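Local coordinates for macrophage migration inhibitory factor-like protein (PDB 6CUQ), which belongs to the macrophage migration inhibitory factor family, whose small alpha/beta subunits assemble as trimers, at residues Thr21-Ile24 / Lys25-Ile28. Sequence-based numbering, arbitrary orientation.
Sequences TEEI and KKEI. With EDO (1,2-ethanediol), chain D.
Thr21 O accepts from Lys25 N at the start of helix 22-40, the helix of a beta-alpha-beta unit between strands 11-16 and 48-53 in the MIF fold. Three further i to i+4 backbone bonds follow, from Lys26, Glu27 and Ile28 N to Glu22, Glu23 and Ile24 O. Thr21 is the N-cap: its OG1 accepts from Ile24 N (3.1 Å), occupying an amide that the first turn would otherwise leave without a helical acceptor.

Two salt bridges, each spanning three residues, lie on this first turn. The Lys25 chain runs out nearly straight past CG, and its NZ meets Glu22 OE2 at 3.0 Å on the syn side, 26° out of the carboxylate plane; the Glu22 chain kinks about its CB-CG bond (chi2 -55°), which carries that oxygen round to the amine. The hydroxyl O1 of 1,2-ethanediol donates to the same oxygen, while NZ also hydrogen-bonds to Thr53 OG1, linking the helix start to strand 48-53. Val55 of the second subunit packs against Glu22, Lys25 and Lys26. The other bridge is long, with Lys26 NZ 3.6 Å from Glu23 OE1, the lysine chain running roughly perpendicular to the glutamate.

Apolar contact is made where Ile24 CG2 packs on Ile28 CD1 at 4.0 Å. Ile28 continues inward to Ile14 and Leu16 of strand 11-16 and to Leu91 of helix 80-95. Ile24 CD1 lies beside Glu27 OE1 (3.4 Å), an oxygen salt-bridged to Lys94 on that second helix.

Glu23 and Glu27 bring like charges together, OE2 to OE2 at 4.2 Å with their carboxylate planes turned 49° apart. One water probably eases this repulsion, donating to both oxygens, 2.6 Å from Glu23 OE2 and 2.7 Å from Glu27 OE2.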
loop_
_atom_site.group_PDB
_atom_site.type_symbol
_atom_site.label_atom_id
_atom_site.label_comp_id
_atom_site.label_asym_id
_atom_site.label_seq_id
_atom_site.Cartn_x
_atom_site.Cartn_y
_atom_site.Cartn_z
ATOM N N THR B 21 0.061 18.727 9.911
ATOM C CA THR B 21 0.034 18.290 11.304
ATOM C C THR B 21 -0.641 16.924 11.453
ATOM O O THR B 21 -1.458 16.494 10.628
ATOM C CB THR B 21 -0.725 19.275 12.204
ATOM O OG1 THR B 21 -2.111 19.315 11.822
ATOM C CG2 THR B 21 -0.113 20.670 12.194
ATOM N N GLU B 22 -0.344 16.276 12.578
ATOM C CA GLU B 22 -1.022 15.027 12.911
ATOM C C GLU B 22 -2.535 15.226 13.036
ATOM O O GLU B 22 -3.317 14.408 12.536
ATOM C CB GLU B 22 -0.440 14.468 14.212
ATOM C CG GLU B 22 1.048 14.139 14.124
ATOM C CD GLU B 22 1.366 13.188 12.977
ATOM O OE1 GLU B 22 0.868 12.043 12.991
ATOM O OE2 GLU B 22 2.117 13.587 12.060
ATOM N N GLU B 23 -2.967 16.349 13.621
ATOM C CA GLU B 23 -4.403 16.624 13.715
ATOM C C GLU B 23 -5.069 16.645 12.343
ATOM O O GLU B 23 -6.151 16.067 12.168
ATOM C CB GLU B 23 -4.657 17.941 14.456
ATOM C CG GLU B 23 -6.129 18.179 14.725
ATOM C CD GLU B 23 -6.785 17.014 15.485
ATOM O OE1 GLU B 23 -6.186 16.524 16.472
ATOM O OE2 GLU B 23 -7.892 16.578 15.085
ATOM N N ILE B 24 -4.442 17.310 11.363
ATOM C CA ILE B 24 -4.997 17.363 10.009
ATOM C C ILE B 24 -5.064 15.960 9.409
ATOM O O ILE B 24 -6.014 15.617 8.692
ATOM C CB ILE B 24 -4.172 18.317 9.118
ATOM C CG1 ILE B 24 -4.487 19.786 9.419
ATOM C CG2 ILE B 24 -4.420 18.034 7.623
ATOM C CD1 ILE B 24 -5.892 20.199 9.098
ATOM N N LYS B 25 -4.053 15.131 9.678
ATOM C CA LYS B 25 -4.108 13.736 9.244
ATOM C C LYS B 25 -5.300 13.004 9.862
ATOM O O LYS B 25 -5.970 12.212 9.186
ATOM C CB LYS B 25 -2.811 13.029 9.610
ATOM C CG LYS B 25 -1.680 13.380 8.721
ATOM C CD LYS B 25 -0.359 12.843 9.254
ATOM C CE LYS B 25 0.827 13.723 8.784
ATOM N NZ LYS B 25 2.161 13.131 9.096
ATOM N N LYS B 26 -5.571 13.243 11.149
ATOM C CA LYS B 26 -6.756 12.651 11.749
ATOM C C LYS B 26 -8.012 13.147 11.046
ATOM O O LYS B 26 -8.922 12.362 10.755
ATOM C CB LYS B 26 -6.822 12.948 13.254
ATOM C CG LYS B 26 -5.668 12.383 14.068
ATOM C CD LYS B 26 -5.941 12.601 15.555
ATOM C CE LYS B 26 -4.714 12.406 16.439
ATOM N NZ LYS B 26 -3.944 13.695 16.571
ATOM N N GLU B 27 -8.064 14.443 10.732
ATOM C CA GLU B 27 -9.246 14.974 10.065
ATOM C C GLU B 27 -9.420 14.338 8.694
ATOM O O GLU B 27 -10.548 14.051 8.268
ATOM C CB GLU B 27 -9.141 16.487 9.953
ATOM C CG GLU B 27 -9.377 17.242 11.257
ATOM C CD GLU B 27 -9.032 18.720 11.112
ATOM O OE1 GLU B 27 -8.998 19.212 9.965
ATOM O OE2 GLU B 27 -8.789 19.389 12.137
ATOM N N ILE B 28 -8.308 14.094 7.997
ATOM C CA ILE B 28 -8.352 13.417 6.704
ATOM C C ILE B 28 -8.895 11.999 6.862
ATOM O O ILE B 28 -9.795 11.578 6.123
ATOM C CB ILE B 28 -6.955 13.427 6.050
ATOM C CG1 ILE B 28 -6.616 14.835 5.556
ATOM C CG2 ILE B 28 -6.858 12.389 4.940
ATOM C CD1 ILE B 28 -5.176 15.003 5.078
HETATM C C1 EDO D . 4.998 15.810 12.353
HETATM O O1 EDO D . 3.641 16.155 12.016
HETATM C C2 EDO D . 5.945 16.392 11.305
HETATM O O2 EDO D . 5.765 17.819 11.238
HETATM O O HOH W 1 -9.674 18.309 14.401
#